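Local coordinates for protein Nrps/pks (Streptomyces albus, PDB 4OPE) that probably catalyses decarboxylative carbon-carbon bond formation in polyketide chain extension, as a ketosynthase domain of an "AT-less" type I oxazolomycin synthase, at residues 96-101 with 241-246; 102-107 with 568-573; 447-452 with 500-505. One frame throughout, in Å; residues are numbered along the deposited sequence.

Of the elements described here, helix 93-108 comes first in the chain and serves both contact 1 and contact 2. Contact 1 closes when strand 242-250 of the large mixed sheet comes against residues 96-101 of the helix; 139 residues lie between the two segments. Contact 2 stays open much longer. It closes when the loop 568-573, near the C terminus, reaches the next turns of the helix, so contacts 1 and 2 cross; their centres are about 10 Å apart and they touch. Contact 3 lies in series after contact 1 and is nested inside the loop of contact 2. It pairs two strands of a separate three-stranded sheet, with nearest atoms about 10 Å from contact 2.

Contact 1 of 3, residues 96-101 with 241-246; sequences RIFLQT and EGSGAV
Helix 93-108 lies across strand 242-250, and the two short segments cross at -37° with their axes 8.0 Å apart. The tight part of the contact is built around S243. Its CB points at the helix, and its OG, anti to the backbone N, reaches in among I97, F98 and T101. T101 OG1 meets S243 OG in a hydrogen bond of 2.8 Å. Either hydroxyl could be the donor. The T101 torsion sets OG1 anti to its carbonyl carbon (chi1 -64°), and the same turn sends CG2 toward A245. The methyl I97 CG2 packs against the serine from the preceding turn of the helix, 3.5 Å from S243 OG. Apolar carbon thus lies beside the paired hydroxyls.

The loose part lies further along the strand. F98 CG is anti to the backbone N (chi1 -166°), which carries the ring out beside the strand. The ring turns its edge to S243 OG and G244 O, with F98 CE1 3.8 Å from G244 O. Beyond this, F98 CE1 and A245 CB are 4.2 Å apart, and T101 CG2 stays 3.9 Å from A245 CB. This is ordinary apolar contact without a polar bond. G244 has no side chain, and its backbone pairs with G202 of the next strand. No solvent side exists here, because all six touching residues are buried. The F98 side chain also touches V155 and V159 of helix 152-163. On the sheet side, S243 and A245 bond through their backbones to R17 and A15 of strand 9-17. The helix and the strand of the mixed sheet belong to the layered alpha-beta-alpha-beta-alpha architecture of the thiolase fold, here in the N-terminal half of a ketosynthase.

Contact 2 of 3, residues 102-107 with 568-573; sequences VWHLLE and YPFARE
W103 CG is anti to its backbone N (chi1 -173°), while H104 CG is anti to its carbonyl carbon (chi1 -70°). These turns send the indole and the imidazole toward residues 568-573 from neighbouring places on one helix. Y568 has CG anti to its backbone N. F570 has CG anti to its carbonyl carbon instead, and its ring tip enters between W103 and H104. F570 CZ lies 3.6 Å from W103 CG. The pair is an offset edge-to-face one, with the phenyl edge toward the indole face. H104 and F570 meet tip to tip, with H104 NE2 3.7 Å from F570 CE2 and the rings oblique. W103 NE1 packs on Y568 CB at 3.6 Å. The four side chains form an aromatic cluster, and the ring of F80 joins it. P569 sits at the centre of an inverse gamma turn between Y568 and F570. This late piece of chain packs onto the ketosynthase. That is consistent with the way the chain after the linker domain wraps back over the ketosynthase in type I polyketide synthases.

Polar bonds fix the backbone of Y568. H104 NE2 gives its hydrogen to Y568 O at 2.9 Å, nearly straight at 174°. The acceptor lies in the imidazole plane and offers a lone pair in the carbonyl plane. Y568 N donates to E107 OE1 at 2.8 Å, on the syn lone pair. The other oxygen, E107 OE2, takes a weak bond from W103 NE1 at 3.0 Å. The carboxylate of E107 therefore serves both the indole and the Y568 backbone, and R491 is a distant, weak ion partner of OE1. The hydroxyl Y568 OH bonds to the backbone N of R456.

Contact 3 of 3, residues 447-452 with 500-505; sequences PPYVCA and VVFDTV
P447 opens the segment in an exposed position, with its CB 3.7 Å from D503 OD1. A cis peptide bond joins it to P448. The P448 ring lies side by side with V501 and points the same way, with P448 CB 3.5 Å from V501 CG1.

Y449 starts the strand. It forms a hydrogen-bonded antiparallel pair with F502. Y449 N donates to F502 O at 2.7 Å, and F502 N returns a bond to Y449 O at 2.8 Å. The F502 torsion puts CG between the backbone N and the carbonyl carbon (chi1 76°), and its ring leans back over the neighbouring strand. Y449 CB sits over one face of that ring in a CH-pi contact, 4.0 Å from the centroid. The two aromatic planes meet obliquely. Y449 OH, further out, bonds to Q445 O.

V450 forms a non-hydrogen-bonded pair with V501, and both side chains turn to the opposite face from Y449. V450 CA makes a CA-H...O contact with V500 O. C451 pairs with V500 and returns to the Y449 face. C451 N donates to V500 O at 2.7 Å, almost straight at 172°, and V500 N donates to C451 O. C451 CB touches the ring of F502 at CE1, 3.6 Å away.

Helices 481-488 and 505-516 cover the face of Y449, C451, V500 and F502. Helix 541-550 lies against the other face, at V501 and A452. T504 caps the start of helix 505-516. The whole is an antiparallel beta pair in a three-stranded sheet packed between helices, as in the small alpha/beta linker domain that follows the ketosynthase in type I polyketide synthases.

Contact 1 of 3, residues 96-101 with 241-246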
# COMPACT_ATOMS: atom_id res chain seq x y z
N ARG A 96 -9.93 -13.02 5.27
CA ARG A 96 -10.74 -13.57 6.32
C ARG A 96 -10.02 -13.61 7.65
O ARG A 96 -10.57 -13.29 8.70
CB ARG A 96 -11.13 -14.97 5.94
CG ARG A 96 -11.79 -15.07 4.56
CD ARG A 96 -12.26 -16.48 4.32
NE ARG A 96 -11.75 -17.03 3.08
CZ ARG A 96 -11.34 -18.28 2.94
NH1 ARG A 96 -11.28 -19.13 3.96
NH2 ARG A 96 -10.97 -18.67 1.75
N ILE A 97 -8.77 -14.05 7.61
CA ILE A 97 -7.99 -14.21 8.81
C ILE A 97 -7.68 -12.87 9.43
O ILE A 97 -7.71 -12.71 10.66
CB ILE A 97 -6.73 -14.99 8.49
CG1 ILE A 97 -7.15 -16.44 8.25
CG2 ILE A 97 -5.72 -14.87 9.62
CD1 ILE A 97 -6.00 -17.36 7.91
N PHE A 98 -7.38 -11.90 8.60
CA PHE A 98 -7.11 -10.59 9.12
C PHE A 98 -8.33 -9.98 9.85
O PHE A 98 -8.17 -9.22 10.81
CB PHE A 98 -6.62 -9.68 8.01
CG PHE A 98 -6.01 -8.43 8.49
CD1 PHE A 98 -4.88 -8.47 9.28
CD2 PHE A 98 -6.54 -7.24 8.19
CE1 PHE A 98 -4.29 -7.30 9.76
CE2 PHE A 98 -5.96 -6.06 8.67
CZ PHE A 98 -4.84 -6.10 9.46
N LEU A 99 -9.53 -10.32 9.42
CA LEU A 99 -10.70 -9.86 10.12
C LEU A 99 -10.74 -10.41 11.54
O LEU A 99 -10.97 -9.68 12.52
CB LEU A 99 -11.95 -10.29 9.40
CG LEU A 99 -12.50 -9.36 8.37
CD1 LEU A 99 -13.53 -10.15 7.61
CD2 LEU A 99 -13.14 -8.13 9.00
N GLN A 100 -10.50 -11.71 11.67
CA GLN A 100 -10.45 -12.28 13.00
C GLN A 100 -9.30 -11.69 13.83
O GLN A 100 -9.48 -11.41 15.01
CB GLN A 100 -10.42 -13.80 12.94
CG GLN A 100 -11.64 -14.36 12.18
CD GLN A 100 -11.61 -15.90 12.04
OE1 GLN A 100 -10.56 -16.47 12.04
NE2 GLN A 100 -12.75 -16.53 11.89
N THR A 101 -8.15 -11.45 13.20
CA THR A 101 -7.03 -10.84 13.88
C THR A 101 -7.40 -9.48 14.42
O THR A 101 -7.15 -9.17 15.58
CB THR A 101 -5.85 -10.72 12.92
OG1 THR A 101 -5.44 -12.04 12.54
CG2 THR A 101 -4.70 -9.94 13.52
N GLU A 241 3.67 -18.64 7.20
CA GLU A 241 2.39 -17.98 7.19
C GLU A 241 2.16 -17.18 8.49
O GLU A 241 2.75 -17.44 9.53
CB GLU A 241 1.32 -19.02 7.04
CG GLU A 241 1.29 -19.70 5.70
CD GLU A 241 0.15 -20.72 5.58
OE1 GLU A 241 -0.49 -20.82 4.52
OE2 GLU A 241 -0.12 -21.42 6.56
N GLY A 242 1.35 -16.15 8.42
CA GLY A 242 1.05 -15.39 9.61
C GLY A 242 0.09 -14.24 9.40
O GLY A 242 -0.10 -13.75 8.30
N SER A 243 -0.48 -13.81 10.50
CA SER A 243 -1.36 -12.67 10.54
C SER A 243 -1.06 -11.94 11.84
O SER A 243 -0.94 -12.60 12.91
CB SER A 243 -2.80 -13.15 10.60
OG SER A 243 -3.70 -12.11 10.29
N GLY A 244 -0.94 -10.61 11.78
CA GLY A 244 -0.70 -9.87 12.96
C GLY A 244 -1.09 -8.44 12.86
O GLY A 244 -1.09 -7.87 11.79
N ALA A 245 -1.41 -7.85 14.02
CA ALA A 245 -1.76 -6.45 14.05
C ALA A 245 -1.49 -5.87 15.43
O ALA A 245 -1.58 -6.57 16.44
CB ALA A 245 -3.22 -6.30 13.69
N VAL A 246 -1.17 -4.59 15.45
CA VAL A 246 -1.03 -3.85 16.66
C VAL A 246 -1.99 -2.68 16.60
O VAL A 246 -2.43 -2.24 15.51
CB VAL A 246 0.40 -3.31 16.82
CG1 VAL A 246 1.40 -4.44 16.99
CG2 VAL A 246 0.82 -2.45 15.64

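Contact 2 of 3, residues 102-107 with 568-573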
# COMPACT_ATOMS: atom_id res chain seq x y z
N VAL A 102 -8.06 -8.67 13.63
CA VAL A 102 -8.42 -7.34 14.14
C VAL A 102 -9.38 -7.44 15.30
O VAL A 102 -9.25 -6.72 16.30
CB VAL A 102 -8.96 -6.42 13.05
CG1 VAL A 102 -9.38 -5.09 13.65
CG2 VAL A 102 -7.84 -6.20 12.04
N TRP A 103 -10.33 -8.36 15.20
CA TRP A 103 -11.24 -8.60 16.32
C TRP A 103 -10.42 -8.93 17.57
O TRP A 103 -10.66 -8.34 18.65
CB TRP A 103 -12.21 -9.76 16.05
CG TRP A 103 -13.22 -9.84 17.15
CD1 TRP A 103 -13.15 -10.58 18.29
CD2 TRP A 103 -14.45 -9.10 17.22
NE1 TRP A 103 -14.27 -10.37 19.08
CE2 TRP A 103 -15.08 -9.45 18.45
CE3 TRP A 103 -15.08 -8.19 16.37
CZ2 TRP A 103 -16.29 -8.89 18.86
CZ3 TRP A 103 -16.30 -7.64 16.76
CH2 TRP A 103 -16.89 -8.00 17.99
N HIS A 104 -9.46 -9.86 17.46
CA HIS A 104 -8.71 -10.23 18.62
C HIS A 104 -7.80 -9.11 19.10
O HIS A 104 -7.56 -8.98 20.30
CB HIS A 104 -7.94 -11.49 18.38
CG HIS A 104 -8.79 -12.70 18.27
ND1 HIS A 104 -8.55 -13.70 17.37
CD2 HIS A 104 -9.89 -13.07 18.96
CE1 HIS A 104 -9.46 -14.65 17.50
NE2 HIS A 104 -10.28 -14.30 18.48
N LEU A 105 -7.33 -8.27 18.19
CA LEU A 105 -6.55 -7.12 18.59
C LEU A 105 -7.35 -6.20 19.54
O LEU A 105 -6.83 -5.72 20.58
CB LEU A 105 -6.12 -6.31 17.34
CG LEU A 105 -5.57 -4.89 17.49
CD1 LEU A 105 -4.30 -5.04 18.31
CD2 LEU A 105 -5.22 -4.24 16.16
N LEU A 106 -8.61 -5.93 19.18
CA LEU A 106 -9.40 -5.02 20.00
C LEU A 106 -9.60 -5.61 21.38
O LEU A 106 -9.48 -4.92 22.40
CB LEU A 106 -10.69 -4.71 19.33
CG LEU A 106 -10.72 -3.44 18.47
CD1 LEU A 106 -9.43 -3.04 17.79
CD2 LEU A 106 -11.85 -3.56 17.49
N GLU A 107 -9.82 -6.92 21.43
CA GLU A 107 -9.93 -7.58 22.72
C GLU A 107 -8.63 -7.49 23.50
O GLU A 107 -8.64 -7.21 24.70
CB GLU A 107 -10.38 -9.03 22.56
CG GLU A 107 -11.74 -9.11 21.89
CD GLU A 107 -12.35 -10.50 21.91
OE1 GLU A 107 -11.54 -11.50 21.83
OE2 GLU A 107 -13.63 -10.55 22.00
N TYR A 568 -12.25 -14.18 21.53
CA TYR A 568 -13.49 -14.81 21.09
C TYR A 568 -13.21 -16.04 20.23
O TYR A 568 -12.45 -15.97 19.29
CB TYR A 568 -14.30 -13.81 20.26
CG TYR A 568 -15.65 -14.32 19.85
CD1 TYR A 568 -16.71 -14.28 20.72
CD2 TYR A 568 -15.88 -14.82 18.59
CE1 TYR A 568 -17.97 -14.70 20.35
CE2 TYR A 568 -17.13 -15.29 18.22
CZ TYR A 568 -18.17 -15.23 19.12
OH TYR A 568 -19.42 -15.68 18.81
N PRO A 569 -13.82 -17.19 20.56
CA PRO A 569 -13.64 -18.39 19.77
C PRO A 569 -14.56 -18.46 18.54
O PRO A 569 -15.60 -19.05 18.58
CB PRO A 569 -13.96 -19.50 20.76
CG PRO A 569 -14.97 -18.91 21.68
CD PRO A 569 -14.73 -17.42 21.70
N PHE A 570 -14.12 -17.89 17.44
CA PHE A 570 -14.90 -17.89 16.23
C PHE A 570 -15.29 -19.28 15.81
O PHE A 570 -14.62 -20.25 16.12
CB PHE A 570 -14.10 -17.23 15.10
CG PHE A 570 -14.00 -15.75 15.25
CD1 PHE A 570 -15.10 -14.94 15.03
CD2 PHE A 570 -12.82 -15.17 15.65
CE1 PHE A 570 -15.01 -13.57 15.17
CE2 PHE A 570 -12.72 -13.81 15.80
CZ PHE A 570 -13.81 -12.99 15.54
N ALA A 571 -16.39 -19.37 15.09
CA ALA A 571 -16.80 -20.63 14.54
C ALA A 571 -15.78 -20.96 13.49
O ALA A 571 -15.26 -20.04 12.87
CB ALA A 571 -18.17 -20.53 13.90
N ARG A 572 -15.53 -22.25 13.30
CA ARG A 572 -14.63 -22.72 12.25
C ARG A 572 -15.34 -23.48 11.12
O ARG A 572 -15.22 -24.70 11.03
CB ARG A 572 -13.55 -23.59 12.86
CG ARG A 572 -12.65 -22.79 13.76
CD ARG A 572 -11.76 -23.69 14.57
NE ARG A 572 -12.37 -23.96 15.85
CZ ARG A 572 -12.16 -25.05 16.58
NH1 ARG A 572 -11.33 -26.02 16.16
NH2 ARG A 572 -12.79 -25.18 17.75
N GLU A 573 -16.04 -22.74 10.25
CA GLU A 573 -16.60 -23.27 9.01
C GLU A 573 -15.51 -23.26 7.94
O GLU A 573 -14.86 -22.24 7.72
CB GLU A 573 -17.78 -22.44 8.49
CG GLU A 573 -18.85 -22.07 9.53
CD GLU A 573 -19.56 -23.28 10.12
OE1 GLU A 573 -19.89 -23.25 11.35
OE2 GLU A 573 -19.81 -24.25 9.36

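Contact 3 of 3, residues 447-452 with 500-505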
# COMPACT_ATOMS: atom_id res chain seq x y z
N PRO A 447 -13.67 -8.37 46.53
CA PRO A 447 -14.69 -9.29 46.10
C PRO A 447 -16.06 -9.00 46.72
O PRO A 447 -16.19 -8.18 47.61
CB PRO A 447 -14.17 -10.66 46.58
CG PRO A 447 -13.13 -10.37 47.60
CD PRO A 447 -12.52 -9.06 47.14
N PRO A 448 -17.09 -9.66 46.22
CA PRO A 448 -17.01 -10.50 45.05
C PRO A 448 -17.00 -9.68 43.75
O PRO A 448 -17.05 -8.42 43.75
CB PRO A 448 -18.25 -11.36 45.17
CG PRO A 448 -19.24 -10.43 45.81
CD PRO A 448 -18.43 -9.63 46.81
N TYR A 449 -16.85 -10.41 42.65
CA TYR A 449 -16.69 -9.81 41.39
C TYR A 449 -17.65 -10.54 40.51
O TYR A 449 -18.09 -11.65 40.84
CB TYR A 449 -15.27 -9.99 40.85
CG TYR A 449 -14.15 -9.50 41.74
CD1 TYR A 449 -13.86 -8.16 41.88
CD2 TYR A 449 -13.32 -10.42 42.40
CE1 TYR A 449 -12.81 -7.74 42.69
CE2 TYR A 449 -12.26 -10.00 43.20
CZ TYR A 449 -12.03 -8.66 43.35
OH TYR A 449 -10.98 -8.26 44.16
N VAL A 450 -17.98 -9.91 39.39
CA VAL A 450 -18.81 -10.56 38.39
C VAL A 450 -17.95 -10.91 37.22
O VAL A 450 -17.16 -10.08 36.79
CB VAL A 450 -19.98 -9.68 37.92
CG1 VAL A 450 -19.47 -8.38 37.33
CG2 VAL A 450 -20.82 -10.43 36.91
N CYS A 451 -18.09 -12.14 36.75
CA CYS A 451 -17.49 -12.55 35.52
C CYS A 451 -18.58 -12.59 34.49
O CYS A 451 -19.50 -13.39 34.57
CB CYS A 451 -16.92 -13.95 35.63
SG CYS A 451 -16.60 -14.80 34.05
N ALA A 452 -18.47 -11.76 33.48
CA ALA A 452 -19.55 -11.65 32.53
C ALA A 452 -19.04 -12.05 31.12
O ALA A 452 -18.12 -11.44 30.60
CB ALA A 452 -20.08 -10.23 32.57
N VAL A 500 -21.12 -15.12 36.48
CA VAL A 500 -20.81 -15.76 37.74
C VAL A 500 -20.33 -14.70 38.69
O VAL A 500 -19.61 -13.76 38.32
CB VAL A 500 -19.68 -16.78 37.60
CG1 VAL A 500 -19.68 -17.72 38.78
CG2 VAL A 500 -19.84 -17.57 36.31
N VAL A 501 -20.74 -14.85 39.94
CA VAL A 501 -20.20 -14.07 41.03
C VAL A 501 -19.09 -14.87 41.64
O VAL A 501 -19.24 -16.06 41.83
CB VAL A 501 -21.25 -13.79 42.08
CG1 VAL A 501 -20.69 -12.80 43.07
CG2 VAL A 501 -22.48 -13.24 41.40
N PHE A 502 -17.96 -14.22 41.88
CA PHE A 502 -16.76 -14.96 42.30
C PHE A 502 -15.83 -14.09 43.13
O PHE A 502 -15.81 -12.86 42.99
CB PHE A 502 -16.03 -15.61 41.10
CG PHE A 502 -15.21 -14.64 40.26
CD1 PHE A 502 -15.82 -13.83 39.31
CD2 PHE A 502 -13.84 -14.52 40.44
CE1 PHE A 502 -15.07 -12.93 38.57
CE2 PHE A 502 -13.10 -13.61 39.71
CZ PHE A 502 -13.71 -12.84 38.74
N ASP A 503 -15.05 -14.76 43.97
CA ASP A 503 -14.13 -14.08 44.88
C ASP A 503 -12.70 -14.18 44.39
O ASP A 503 -11.88 -13.30 44.61
CB ASP A 503 -14.17 -14.77 46.27
CG ASP A 503 -15.54 -14.81 46.89
OD1 ASP A 503 -16.22 -13.76 46.89
OD2 ASP A 503 -15.91 -15.89 47.41
N THR A 504 -12.40 -15.33 43.79
CA THR A 504 -11.07 -15.65 43.33
C THR A 504 -11.13 -16.40 42.02
O THR A 504 -12.16 -16.92 41.58
CB THR A 504 -10.35 -16.61 44.30
OG1 THR A 504 -11.03 -17.88 44.30
CG2 THR A 504 -10.34 -16.04 45.67
N VAL A 505 -9.97 -16.49 41.42
CA VAL A 505 -9.79 -17.22 40.20
C VAL A 505 -10.15 -18.71 40.32
O VAL A 505 -10.83 -19.25 39.46
CB VAL A 505 -8.36 -16.98 39.76
CG1 VAL A 505 -7.92 -18.05 38.83
CG2 VAL A 505 -8.27 -15.61 39.12